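Local coordinates for protein integral membrane indolylacetylinositol arabinosyltransferase EmbB (Mycolicibacterium smegmatis MC2 155, PDB 7BVC) that probably transfers arabinose units in building the arabinan of cell-wall arabinogalactan, and is held here with the drug ethambutol bound, at residues A417-F426 against L468-V478; I289-E297 against Y320-D331. All coordinates share one frame; numbering follows the deposited sequence.

How the contacts relate
Both contacts fall in the GT-C family part of the chain, and their centres lie 26 Å apart. Contact 2 comes first in sequence and is complete before contact 1 begins; the two do not touch, their nearest atoms being about 7 Å apart. Only contact 2 reaches the drug: Ile289 and Tyr320 stand in the ethambutol pocket, and the Tyr320 OH comes within 3.7 Å of ethambutol C5. Contact 1 is a helix-helix seam between two predicted membrane spans, farther from the centre of the chain (32 Å against 16 Å). Its make-up is apolar, whereas contact 2 passes from an apolar end at the drug to charged pairs at the other.

Contact 1 of 2, residues A417-F426 against L468-V478; sequences AALAITTAAF and LLAAGTVILAV
Leu468 reaches Ala418 with one branch: its CD2 lies 3.6 Å from the Ala418 CB. The next step along the seam is made by Ala471, whose CB meets Thr422 CG2 at 3.5 Å, and beside it Ile421 CG2 lies against Gly472 CA at 3.6 Å. Farther on, Ala425 and Phe426 receive Ile475. The CG1 of this isoleucine, anti to the backbone N (chi1 -162°), lies over one face of the Phe426 ring, at 4.4 Å from CD2, and carries CD1 on toward the Phe426 backbone. Val474 CG1 and Val478 CG2 come at the same ring obliquely, the latter 4.2 Å from CZ.

Behind this first shell, Thr422 turns its hydroxyl back to its own helix, where OG1 donates to Leu419 O at 2.8 Å, and its methyl is the branch given to Ala471. Leu419 O also accepts from the N and OG1 of Thr423. The short axes of 417-426 and 468-472 run nearly parallel, 8.4 Å apart at an angle of 23°, an approach consistent with the alanines Ala418 and Ala471 at the crossing. At Thr473 the second span leaves helical geometry, and Ile475 follows in the break before helix 476-479. Around the seam, helix 391-411 backs Ala417, Ala420 and Thr423, while helix 231-244 packs on Ala418, Leu419 and Val474.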
loop_
_atom_site.group_PDB
_atom_site.type_symbol
_atom_site.label_atom_id
_atom_site.label_comp_id
_atom_site.label_asym_id
_atom_site.label_seq_id
_atom_site.Cartn_x
_atom_site.Cartn_y
_atom_site.Cartn_z
ATOM N N ALA B 417 -23.289 3.671 37.868
ATOM C CA ALA B 417 -23.289 2.619 36.860
ATOM C C ALA B 417 -24.450 2.755 35.887
ATOM O O ALA B 417 -24.407 2.163 34.804
ATOM C CB ALA B 417 -23.329 1.247 37.530
ATOM N N ALA B 418 -25.484 3.514 36.248
ATOM C CA ALA B 418 -26.572 3.817 35.329
ATOM C C ALA B 418 -26.270 5.023 34.455
ATOM O O ALA B 418 -26.681 5.055 33.291
ATOM C CB ALA B 418 -27.870 4.060 36.103
ATOM N N LEU B 419 -25.562 6.020 34.994
ATOM C CA LEU B 419 -25.155 7.158 34.177
ATOM C C LEU B 419 -24.044 6.782 33.207
ATOM O O LEU B 419 -23.927 7.383 32.130
ATOM C CB LEU B 419 -24.712 8.317 35.066
ATOM C CG LEU B 419 -25.787 8.943 35.955
ATOM C CD1 LEU B 419 -25.176 9.966 36.894
ATOM C CD2 LEU B 419 -26.872 9.573 35.104
ATOM N N ALA B 420 -23.218 5.795 33.568
ATOM C CA ALA B 420 -22.156 5.354 32.671
ATOM C C ALA B 420 -22.717 4.742 31.396
ATOM O O ALA B 420 -22.115 4.885 30.328
ATOM C CB ALA B 420 -21.247 4.357 33.382
ATOM N N ILE B 421 -23.868 4.074 31.481
ATOM C CA ILE B 421 -24.466 3.486 30.287
ATOM C C ILE B 421 -24.933 4.576 29.331
ATOM O O ILE B 421 -24.723 4.485 28.115
ATOM C CB ILE B 421 -25.615 2.541 30.679
ATOM C CG1 ILE B 421 -25.096 1.422 31.580
ATOM C CG2 ILE B 421 -26.261 1.954 29.441
ATOM C CD1 ILE B 421 -26.101 0.324 31.828
ATOM N N THR B 422 -25.563 5.629 29.860
ATOM C CA THR B 422 -25.973 6.741 29.009
ATOM C C THR B 422 -24.766 7.453 28.417
ATOM O O THR B 422 -24.791 7.860 27.251
ATOM C CB THR B 422 -26.828 7.732 29.795
ATOM O OG1 THR B 422 -25.989 8.509 30.657
ATOM C CG2 THR B 422 -27.851 7.004 30.631
ATOM N N THR B 423 -23.701 7.616 29.206
ATOM C CA THR B 423 -22.492 8.240 28.680
ATOM C C THR B 423 -21.900 7.418 27.541
ATOM O O THR B 423 -21.509 7.970 26.504
ATOM C CB THR B 423 -21.465 8.423 29.798
ATOM O OG1 THR B 423 -22.013 9.267 30.817
ATOM C CG2 THR B 423 -20.199 9.058 29.256
ATOM N N ALA B 424 -21.838 6.096 27.711
ATOM C CA ALA B 424 -21.301 5.234 26.662
ATOM C C ALA B 424 -22.171 5.273 25.414
ATOM O O ALA B 424 -21.655 5.321 24.293
ATOM C CB ALA B 424 -21.163 3.803 27.178
ATOM N N ALA B 425 -23.494 5.266 25.588
ATOM C CA ALA B 425 -24.386 5.364 24.436
ATOM C C ALA B 425 -24.186 6.681 23.695
ATOM O O ALA B 425 -24.085 6.700 22.462
ATOM C CB ALA B 425 -25.839 5.216 24.884
ATOM N N PHE B 426 -24.106 7.792 24.431
ATOM C CA PHE B 426 -23.992 9.095 23.787
ATOM C C PHE B 426 -22.647 9.262 23.093
ATOM O O PHE B 426 -22.569 9.885 22.030
ATOM C CB PHE B 426 -24.213 10.208 24.807
ATOM C CG PHE B 426 -25.632 10.681 24.880
ATOM C CD1 PHE B 426 -26.525 10.097 25.760
ATOM C CD2 PHE B 426 -26.077 11.701 24.061
ATOM C CE1 PHE B 426 -27.833 10.527 25.825
ATOM C CE2 PHE B 426 -27.383 12.135 24.122
ATOM C CZ PHE B 426 -28.263 11.547 25.005
ATOM N N LEU B 468 -32.040 0.627 34.218
ATOM C CA LEU B 468 -30.849 0.363 33.419
ATOM C C LEU B 468 -31.177 0.152 31.948
ATOM O O LEU B 468 -30.292 0.309 31.101
ATOM C CB LEU B 468 -30.105 -0.856 33.966
ATOM C CG LEU B 468 -29.413 -0.672 35.316
ATOM C CD1 LEU B 468 -28.589 -1.898 35.667
ATOM C CD2 LEU B 468 -28.544 0.567 35.305
ATOM N N LEU B 469 -32.420 -0.203 31.626
ATOM C CA LEU B 469 -32.859 -0.298 30.240
ATOM C C LEU B 469 -33.279 1.055 29.689
ATOM O O LEU B 469 -32.956 1.387 28.543
ATOM C CB LEU B 469 -34.017 -1.289 30.115
ATOM C CG LEU B 469 -33.665 -2.775 30.059
ATOM C CD1 LEU B 469 -34.928 -3.617 30.056
ATOM C CD2 LEU B 469 -32.817 -3.075 28.836
ATOM N N ALA B 470 -34.011 1.836 30.488
ATOM C CA ALA B 470 -34.382 3.183 30.066
ATOM C C ALA B 470 -33.155 4.062 29.867
ATOM O O ALA B 470 -33.154 4.935 28.992
ATOM C CB ALA B 470 -35.327 3.813 31.088
ATOM N N ALA B 471 -32.107 3.847 30.661
ATOM C CA ALA B 471 -30.881 4.620 30.504
ATOM C C ALA B 471 -30.167 4.260 29.209
ATOM O O ALA B 471 -29.703 5.140 28.478
ATOM C CB ALA B 471 -29.967 4.391 31.709
ATOM N N GLY B 472 -30.064 2.963 28.912
ATOM C CA GLY B 472 -29.387 2.548 27.696
ATOM C C GLY B 472 -30.141 2.935 26.439
ATOM O O GLY B 472 -29.542 3.410 25.470
ATOM N N THR B 473 -31.457 2.736 26.432
ATOM C CA THR B 473 -32.274 3.032 25.257
ATOM C C THR B 473 -32.922 4.409 25.409
ATOM O O THR B 473 -34.127 4.553 25.606
ATOM C CB THR B 473 -33.317 1.940 25.049
ATOM O OG1 THR B 473 -32.708 0.657 25.240
ATOM C CG2 THR B 473 -33.887 2.011 23.644
ATOM N N VAL B 474 -32.076 5.434 25.334
ATOM C CA VAL B 474 -32.552 6.814 25.304
ATOM C C VAL B 474 -31.910 7.635 24.201
ATOM O O VAL B 474 -32.440 8.701 23.836
ATOM C CB VAL B 474 -32.333 7.492 26.675
ATOM C CG1 VAL B 474 -30.852 7.725 26.926
ATOM C CG2 VAL B 474 -33.128 8.789 26.790
ATOM N N ILE B 475 -30.795 7.194 23.614
ATOM C CA ILE B 475 -30.171 7.940 22.528
ATOM C C ILE B 475 -30.929 7.806 21.220
ATOM O O ILE B 475 -30.632 8.531 20.266
ATOM C CB ILE B 475 -28.706 7.496 22.332
ATOM C CG1 ILE B 475 -27.933 8.553 21.538
ATOM C CG2 ILE B 475 -28.646 6.146 21.641
ATOM C CD1 ILE B 475 -26.513 8.187 21.251
ATOM N N LEU B 476 -31.896 6.889 21.136
ATOM C CA LEU B 476 -32.699 6.791 19.925
ATOM C C LEU B 476 -33.538 8.039 19.695
ATOM O O LEU B 476 -33.723 8.443 18.542
ATOM C CB LEU B 476 -33.598 5.556 19.985
ATOM C CG LEU B 476 -32.871 4.209 20.022
ATOM C CD1 LEU B 476 -33.847 3.059 19.859
ATOM C CD2 LEU B 476 -31.792 4.154 18.956
ATOM N N ALA B 477 -34.021 8.672 20.765
ATOM C CA ALA B 477 -34.795 9.898 20.656
ATOM C C ALA B 477 -33.967 11.086 20.192
ATOM O O ALA B 477 -34.544 12.093 19.769
ATOM C CB ALA B 477 -35.450 10.227 21.999
ATOM N N VAL B 478 -32.643 10.999 20.264
ATOM C CA VAL B 478 -31.762 12.047 19.772
ATOM C C VAL B 478 -31.222 11.712 18.387
ATOM O O VAL B 478 -31.052 12.599 17.551
ATOM C CB VAL B 478 -30.615 12.283 20.778
ATOM C CG1 VAL B 478 -29.646 13.331 20.260
ATOM C CG2 VAL B 478 -31.175 12.688 22.130
#

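Contact 2 of 2, residues I289-E297 against Y320-D331; sequences ILQMARTAE and YNVLALMTKVSD. With 95E (Ethambutol), chain I.
Tyr320 carries its CG anti to the carbonyl carbon (chi1 -59°), which sends the ring toward Ile289 and Met292 on helix 287-294. Ile289 has its CG1 in the same setting, bringing CD1 to the phenol end, 4.1 Å from Tyr320 CE1, the two side chains crossing at about a right angle. Met292, bent at its last torsion, delivers CE obliquely to the ring, 3.8 Å from Tyr320 CE2. The other branch of Ile289, CG2, packs on Leu323 CD1 at 3.9 Å.

Where the helices pass most closely, Ala293 turns its methyl toward the backbone of Leu323 and Ala324; the CA atoms of Ala293 and Ala324 are 4.7 Å apart, and Ala293 O rests near the Ala324 CB. The short axes cross at -72°, 8.8 Å apart. Beyond, Arg294 and Asp331 meet more loosely. Asp331 OD2 sits over one face of the guanidinium, 3.7 Å from Arg294 NH1, a long salt bridge of charges with no N-H directed at the oxygen; Arg294 NH2 bonds to Gln981 O. Glu297 and Lys328 form a closer, hydrogen-bonded salt bridge, Lys328 NZ donating to Glu297 OE2 at 3.1 Å from the syn side, 28° out of the carboxylate plane.

Ethambutol C5 has Ile289 CD1 4.0 Å away and the Tyr320 OH close by, and Asp285, Tyr288 and Arg389 are among the residues completing its pocket. Ile289 and Tyr320 thus offer one ethyl group (C4-C5) of the drug van der Waals contact but no hydrogen bond, while the solvent-screened Glu297-Lys328 and undirected Arg294-Asp331 pairs probably add only modest attraction between the segments.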
loop_
_atom_site.group_PDB
_atom_site.type_symbol
_atom_site.label_atom_id
_atom_site.label_comp_id
_atom_site.label_asym_id
_atom_site.label_seq_id
_atom_site.Cartn_x
_atom_site.Cartn_y
_atom_site.Cartn_z
ATOM N N ILE B 289 -15.567 19.211 7.898
ATOM C CA ILE B 289 -16.602 19.390 8.909
ATOM C C ILE B 289 -17.113 20.824 8.926
ATOM O O ILE B 289 -18.305 21.062 9.159
ATOM C CB ILE B 289 -16.065 18.960 10.284
ATOM C CG1 ILE B 289 -15.629 17.496 10.239
ATOM C CG2 ILE B 289 -17.110 19.165 11.363
ATOM C CD1 ILE B 289 -15.194 16.951 11.568
ATOM N N LEU B 290 -16.242 21.802 8.670
ATOM C CA LEU B 290 -16.694 23.189 8.655
ATOM C C LEU B 290 -17.694 23.432 7.534
ATOM O O LEU B 290 -18.715 24.100 7.736
ATOM C CB LEU B 290 -15.502 24.134 8.523
ATOM C CG LEU B 290 -15.813 25.588 8.875
ATOM C CD1 LEU B 290 -16.242 25.699 10.324
ATOM C CD2 LEU B 290 -14.619 26.480 8.599
ATOM N N GLN B 291 -17.426 22.892 6.342
ATOM C CA GLN B 291 -18.369 23.052 5.243
ATOM C C GLN B 291 -19.624 22.223 5.463
ATOM O O GLN B 291 -20.707 22.616 5.015
ATOM C CB GLN B 291 -17.711 22.679 3.916
ATOM C CG GLN B 291 -16.434 23.443 3.620
ATOM C CD GLN B 291 -16.611 24.940 3.739
ATOM O OE1 GLN B 291 -15.862 25.611 4.444
ATOM N NE2 GLN B 291 -17.604 25.470 3.043
ATOM N N MET B 292 -19.509 21.080 6.144
ATOM C CA MET B 292 -20.702 20.312 6.480
ATOM C C MET B 292 -21.598 21.078 7.444
ATOM O O MET B 292 -22.828 21.005 7.351
ATOM C CB MET B 292 -20.314 18.963 7.080
ATOM C CG MET B 292 -19.757 17.972 6.083
ATOM S SD MET B 292 -19.949 16.270 6.639
ATOM C CE MET B 292 -19.771 16.468 8.406
ATOM N N ALA B 293 -21.001 21.816 8.378
ATOM C CA ALA B 293 -21.762 22.508 9.409
ATOM C C ALA B 293 -22.265 23.879 8.983
ATOM O O ALA B 293 -23.286 24.336 9.507
ATOM C CB ALA B 293 -20.917 22.657 10.677
ATOM N N ARG B 294 -21.583 24.551 8.054
ATOM C CA ARG B 294 -22.020 25.873 7.625
ATOM C C ARG B 294 -23.214 25.836 6.680
ATOM O O ARG B 294 -23.816 26.885 6.435
ATOM C CB ARG B 294 -20.865 26.617 6.954
ATOM C CG ARG B 294 -19.814 27.124 7.918
ATOM C CD ARG B 294 -18.634 27.725 7.181
ATOM N NE ARG B 294 -18.964 29.011 6.575
ATOM C CZ ARG B 294 -18.169 29.665 5.736
ATOM N NH1 ARG B 294 -16.995 29.153 5.399
ATOM N NH2 ARG B 294 -18.550 30.830 5.233
ATOM N N THR B 295 -23.569 24.666 6.145
ATOM C CA THR B 295 -24.676 24.542 5.209
ATOM C C THR B 295 -25.843 23.730 5.752
ATOM O O THR B 295 -26.871 23.625 5.070
ATOM C CB THR B 295 -24.194 23.901 3.900
ATOM O OG1 THR B 295 -23.916 22.514 4.123
ATOM C CG2 THR B 295 -22.933 24.581 3.407
ATOM N N ALA B 296 -25.721 23.163 6.952
ATOM C CA ALA B 296 -26.717 22.244 7.481
ATOM C C ALA B 296 -27.998 22.930 7.931
ATOM O O ALA B 296 -28.997 22.241 8.159
ATOM C CB ALA B 296 -26.131 21.453 8.650
ATOM N N GLU B 297 -28.003 24.253 8.069
ATOM C CA GLU B 297 -29.227 24.951 8.440
ATOM C C GLU B 297 -30.032 25.388 7.227
ATOM O O GLU B 297 -31.267 25.377 7.275
ATOM C CB GLU B 297 -28.906 26.169 9.308
ATOM C CG GLU B 297 -30.125 26.759 9.996
ATOM C CD GLU B 297 -29.847 28.111 10.615
ATOM O OE1 GLU B 297 -28.859 28.761 10.213
ATOM O OE2 GLU B 297 -30.616 28.526 11.507
ATOM N N TYR B 320 -22.264 17.102 15.405
ATOM C CA TYR B 320 -22.105 18.162 14.419
ATOM C C TYR B 320 -23.226 19.189 14.494
ATOM O O TYR B 320 -23.046 20.322 14.031
ATOM C CB TYR B 320 -22.033 17.568 13.014
ATOM C CG TYR B 320 -20.902 16.582 12.824
ATOM C CD1 TYR B 320 -19.729 16.693 13.555
ATOM C CD2 TYR B 320 -21.010 15.539 11.917
ATOM C CE1 TYR B 320 -18.697 15.795 13.389
ATOM C CE2 TYR B 320 -19.983 14.636 11.742
ATOM C CZ TYR B 320 -18.829 14.770 12.482
ATOM O OH TYR B 320 -17.799 13.874 12.314
ATOM N N ASN B 321 -24.372 18.826 15.072
ATOM C CA ASN B 321 -25.447 19.788 15.273
ATOM C C ASN B 321 -25.126 20.799 16.363
ATOM O O ASN B 321 -25.854 21.788 16.499
ATOM C CB ASN B 321 -26.748 19.059 15.605
ATOM C CG ASN B 321 -27.398 18.448 14.382
ATOM O OD1 ASN B 321 -28.125 19.118 13.652
ATOM N ND2 ASN B 321 -27.137 17.169 14.152
ATOM N N VAL B 322 -24.068 20.578 17.134
ATOM C CA VAL B 322 -23.581 21.583 18.071
ATOM C C VAL B 322 -22.669 22.582 17.369
ATOM O O VAL B 322 -22.739 23.786 17.626
ATOM C CB VAL B 322 -22.869 20.900 19.254
ATOM C CG1 VAL B 322 -22.271 21.937 20.188
ATOM C CG2 VAL B 322 -23.832 19.994 20.001
ATOM N N LEU B 323 -21.810 22.102 16.469
ATOM C CA LEU B 323 -21.007 23.015 15.666
ATOM C C LEU B 323 -21.874 23.830 14.717
ATOM O O LEU B 323 -21.560 24.992 14.438
ATOM C CB LEU B 323 -19.946 22.240 14.886
ATOM C CG LEU B 323 -19.044 21.314 15.702
ATOM C CD1 LEU B 323 -17.938 20.746 14.833
ATOM C CD2 LEU B 323 -18.464 22.047 16.895
ATOM N N ALA B 324 -22.963 23.244 14.216
ATOM C CA ALA B 324 -23.886 24.004 13.382
ATOM C C ALA B 324 -24.501 25.167 14.149
ATOM O O ALA B 324 -24.825 26.201 13.554
ATOM C CB ALA B 324 -24.981 23.088 12.838
ATOM N N LEU B 325 -24.665 25.022 15.465
ATOM C CA LEU B 325 -25.166 26.118 16.284
ATOM C C LEU B 325 -24.056 27.100 16.633
ATOM O O LEU B 325 -24.293 28.310 16.707
ATOM C CB LEU B 325 -25.807 25.571 17.558
ATOM C CG LEU B 325 -27.267 25.133 17.454
ATOM C CD1 LEU B 325 -27.645 24.264 18.640
ATOM C CD2 LEU B 325 -28.176 26.343 17.363
ATOM N N MET B 326 -22.844 26.591 16.860
ATOM C CA MET B 326 -21.720 27.469 17.166
ATOM C C MET B 326 -21.396 28.390 15.995
ATOM O O MET B 326 -20.997 29.541 16.195
ATOM C CB MET B 326 -20.492 26.640 17.545
ATOM C CG MET B 326 -20.578 25.987 18.911
ATOM S SD MET B 326 -19.001 25.288 19.428
ATOM C CE MET B 326 -18.061 26.778 19.738
ATOM N N THR B 327 -21.564 27.902 14.765
ATOM C CA THR B 327 -21.227 28.700 13.587
ATOM C C THR B 327 -22.147 29.897 13.384
ATOM O O THR B 327 -21.909 30.676 12.455
ATOM C CB THR B 327 -21.250 27.834 12.326
ATOM O OG1 THR B 327 -22.469 27.084 12.279
ATOM C CG2 THR B 327 -20.069 26.883 12.308
ATOM N N LYS B 328 -23.181 30.073 14.207
ATOM C CA LYS B 328 -24.026 31.253 14.078
ATOM C C LYS B 328 -23.379 32.484 14.693
ATOM O O LYS B 328 -23.654 33.608 14.258
ATOM C CB LYS B 328 -25.391 31.002 14.717
ATOM C CG LYS B 328 -26.036 29.693 14.301
ATOM C CD LYS B 328 -27.497 29.646 14.704
ATOM C CE LYS B 328 -28.360 30.416 13.722
ATOM N NZ LYS B 328 -29.808 30.215 13.990
ATOM N N VAL B 329 -22.526 32.297 15.701
ATOM C CA VAL B 329 -21.782 33.416 16.272
ATOM C C VAL B 329 -20.673 33.848 15.321
ATOM O O VAL B 329 -20.630 34.996 14.864
ATOM C CB VAL B 329 -21.220 33.039 17.652
ATOM C CG1 VAL B 329 -20.613 34.254 18.327
ATOM C CG2 VAL B 329 -22.308 32.431 18.518
ATOM N N SER B 330 -19.769 32.926 15.002
ATOM C CA SER B 330 -18.676 33.163 14.068
ATOM C C SER B 330 -18.058 31.818 13.725
ATOM O O SER B 330 -18.267 30.826 14.427
ATOM C CB SER B 330 -17.623 34.110 14.648
ATOM O OG SER B 330 -16.858 33.465 15.650
ATOM N N ASP B 331 -17.292 31.794 12.634
ATOM C CA ASP B 331 -16.633 30.574 12.185
ATOM C C ASP B 331 -15.116 30.718 12.159
ATOM O O ASP B 331 -14.442 29.993 11.421
ATOM C CB ASP B 331 -17.151 30.159 10.809
ATOM C CG ASP B 331 -16.668 31.073 9.707
ATOM O OD1 ASP B 331 -16.849 32.303 9.828
ATOM O OD2 ASP B 331 -16.106 30.561 8.719
HETATM C C2 95E I . -17.096 12.088 6.749
HETATM O O12 95E I . -8.824 11.300 5.178
HETATM C C11 95E I . -10.137 11.511 5.617
HETATM C C10 95E I . -11.096 11.268 4.459
HETATM C C13 95E I . -10.556 11.915 3.195
HETATM C C14 95E I . -10.028 10.901 2.192
HETATM N N9 95E I . -12.375 11.877 4.761
HETATM C C8 95E I . -12.907 11.300 5.979
HETATM C C7 95E I . -14.415 11.503 6.062
HETATM N N6 95E I . -14.710 12.453 7.118
HETATM C C3 95E I . -15.966 12.130 7.764
HETATM O O1 95E I . -18.300 12.117 7.456
HETATM C C4 95E I . -16.277 13.202 8.802
HETATM C C5 95E I . -15.146 13.387 9.814
#